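Local coordinates for protein putative chorismate mutase (Yersinia pestis biovar Microtus str. 91001, PDB 2GBB) that catalyses the Claisen rearrangement of chorismate to prephenate, as a secreted all-helical chorismate mutase that may contribute to pathogenicity, at residues 131-135 / 136-140. Sequence-based numbering, arbitrary orientation.
Sequences NTIRQ and HNLTS. With SO4 (sulfate ion), chain E; SO4 (sulfate ion), chain H.
Gln135 and Leu138 close a type II beta turn in the loop that follows helix 126-132 and leads into helix 140-150. The chain leaves helical geometry at Ile133 and runs extended through Arg134 and Gln135. It then reverses at His136 and Asn137, the latter with a positive phi of 72° as the third position of this turn type requires. Leu138 N donates to Gln135 O at 3.2 Å, with an N-H...O angle of 144°; the bond is moderately bent, and the donor lies well above the carbonyl plane, off the lone-pair directions. Beyond the turn, Thr139 is the N-cap of helix 140-150, its side chain capping a backbone N of the first turn. Ser140 N gives a fairly straight 2.8 Å hydrogen bond to O1 of a sulfate, consistent with anion binding at a helix N-terminus.

Across the loop, the apolar contact is made by branch methyls: Leu138 CD1 meets Ile133 CG2 at 3.8 Å, the two side chains crossing at a slant. With CG1 of Ile133 beside the backbone N (chi1 -56°), CG2 lies anti to that N, and it is this methyl that meets Leu138, while the CG1 arm leads away from the turn. Closer to the turn, Leu138 CB packs against Gln135 O at 3.4 Å. Gln135 itself bends at chi2 and carries its amide away from the turn, where NE2 donates to Asn11 OD1. In the last turn of helix 126-132, Asn131 ND2 donates to O4 of a second sulfate at 2.6 Å; both sulfates probably come from the crystallisation liquor.

Ile133 reaches Ile10 and Leu14 of helix 7-14, Leu138 lies on Ala68 and the probable substrate-binding residue Ile72 of helix 55-82, and both touch Val143. The turn thus links helices 126-132 and 140-150 while lying against helices 7-14 and 55-82 of the bundle.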
loop_
_atom_site.group_PDB
_atom_site.type_symbol
_atom_site.label_atom_id
_atom_site.label_comp_id
_atom_site.label_asym_id
_atom_site.label_seq_id
_atom_site.Cartn_x
_atom_site.Cartn_y
_atom_site.Cartn_z
ATOM N N ASN A 131 -4.128 -5.678 -21.926
ATOM C CA ASN A 131 -4.680 -4.499 -22.600
ATOM C C ASN A 131 -6.065 -4.110 -22.101
ATOM O O ASN A 131 -6.495 -2.954 -22.289
ATOM C CB ASN A 131 -4.714 -4.710 -24.132
ATOM C CG ASN A 131 -3.307 -4.856 -24.754
ATOM O OD1 ASN A 131 -2.284 -4.465 -24.154
ATOM N ND2 ASN A 131 -3.255 -5.428 -25.964
ATOM N N THR A 132 -6.758 -5.063 -21.465
ATOM C CA THR A 132 -8.157 -4.872 -21.071
ATOM C C THR A 132 -8.266 -4.567 -19.588
ATOM O O THR A 132 -9.106 -3.785 -19.167
ATOM C CB THR A 132 -9.028 -6.133 -21.363
ATOM O OG1 THR A 132 -8.841 -6.540 -22.714
ATOM C CG2 THR A 132 -10.514 -5.858 -21.107
ATOM N N ILE A 133 -7.442 -5.225 -18.787
ATOM C CA ILE A 133 -7.501 -4.998 -17.363
ATOM C C ILE A 133 -6.423 -3.962 -17.055
ATOM O O ILE A 133 -5.265 -4.295 -16.847
ATOM C CB ILE A 133 -7.305 -6.310 -16.554
ATOM C CG1 ILE A 133 -8.345 -7.369 -16.976
ATOM C CG2 ILE A 133 -7.441 -6.020 -15.066
ATOM C CD1 ILE A 133 -7.946 -8.799 -16.677
ATOM N N ARG A 134 -6.827 -2.696 -17.111
ATOM C CA ARG A 134 -5.970 -1.574 -16.752
ATOM C C ARG A 134 -6.695 -0.671 -15.747
ATOM O O ARG A 134 -7.813 -0.221 -15.995
ATOM C CB ARG A 134 -5.502 -0.760 -17.990
ATOM C CG ARG A 134 -6.250 -0.929 -19.318
ATOM C CD ARG A 134 -5.543 -0.122 -20.485
ATOM N NE ARG A 134 -5.450 1.339 -20.240
ATOM C CZ ARG A 134 -4.319 2.003 -19.955
ATOM N NH1 ARG A 134 -3.149 1.363 -19.902
ATOM N NH2 ARG A 134 -4.350 3.322 -19.721
ATOM N N GLN A 135 -6.080 -0.460 -14.594
ATOM C CA GLN A 135 -6.610 0.456 -13.582
ATOM C C GLN A 135 -5.395 1.173 -12.987
ATOM O O GLN A 135 -4.283 0.631 -12.957
ATOM C CB GLN A 135 -7.358 -0.259 -12.425
ATOM C CG GLN A 135 -8.668 -1.041 -12.697
ATOM C CD GLN A 135 -9.845 -0.165 -13.132
ATOM O OE1 GLN A 135 -10.045 0.968 -12.641
ATOM N NE2 GLN A 135 -10.640 -0.692 -14.068
ATOM N N HIS A 136 -5.616 2.399 -12.520
ATOM C CA HIS A 136 -4.629 3.076 -11.716
ATOM C C HIS A 136 -4.222 2.143 -10.548
ATOM O O HIS A 136 -5.061 1.443 -9.965
ATOM C CB HIS A 136 -5.186 4.404 -11.214
ATOM C CG HIS A 136 -4.170 5.261 -10.525
ATOM N ND1 HIS A 136 -2.989 5.652 -11.126
ATOM C CD2 HIS A 136 -4.159 5.799 -9.283
ATOM C CE1 HIS A 136 -2.297 6.396 -10.279
ATOM N NE2 HIS A 136 -2.984 6.499 -9.154
ATOM N N ASN A 137 -2.919 2.084 -10.269
ATOM C CA ASN A 137 -2.407 1.292 -9.140
ATOM C C ASN A 137 -2.443 -0.218 -9.305
ATOM O O ASN A 137 -2.272 -0.955 -8.358
ATOM C CB ASN A 137 -3.118 1.724 -7.874
ATOM C CG ASN A 137 -2.590 3.013 -7.344
ATOM O OD1 ASN A 137 -1.439 3.401 -7.834
ATOM N ND2 ASN A 137 -3.189 3.651 -6.469
ATOM N N LEU A 138 -2.627 -0.691 -10.526
ATOM C CA LEU A 138 -2.633 -2.120 -10.796
ATOM C C LEU A 138 -1.504 -2.454 -11.764
ATOM O O LEU A 138 -1.436 -1.879 -12.847
ATOM C CB LEU A 138 -3.952 -2.457 -11.473
ATOM C CG LEU A 138 -4.647 -3.814 -11.342
ATOM C CD1 LEU A 138 -5.076 -4.255 -12.704
ATOM C CD2 LEU A 138 -3.906 -4.878 -10.579
ATOM N N THR A 139 -0.645 -3.406 -11.440
ATOM C CA THR A 139 0.478 -3.653 -12.335
ATOM C C THR A 139 0.214 -4.849 -13.262
ATOM O O THR A 139 -0.738 -5.610 -13.084
ATOM C CB THR A 139 1.822 -3.891 -11.594
ATOM O OG1 THR A 139 1.766 -5.132 -10.899
ATOM C CG2 THR A 139 2.198 -2.728 -10.612
ATOM N N SER A 140 1.088 -4.996 -14.252
ATOM C CA SER A 140 1.065 -6.133 -15.158
ATOM C C SER A 140 1.324 -7.469 -14.465
ATOM O O SER A 140 0.641 -8.447 -14.769
ATOM C CB SER A 140 2.083 -5.906 -16.268
ATOM O OG SER A 140 1.552 -4.891 -17.116
HETATM S S SO4 E . 3.305 -2.065 -15.001
HETATM O O1 SO4 E . 3.383 -3.320 -14.283
HETATM O O2 SO4 E . 1.965 -1.785 -15.519
HETATM O O3 SO4 E . 3.690 -1.015 -14.061
HETATM O O4 SO4 E . 4.253 -2.174 -16.104
HETATM S S SO4 H . -6.113 -7.033 -27.426
HETATM O O1 SO4 H . -5.762 -8.403 -27.816
HETATM O O2 SO4 H . -7.346 -6.650 -28.131
HETATM O O3 SO4 H . -6.378 -6.982 -25.999
HETATM O O4 SO4 H . -5.026 -6.104 -27.723
#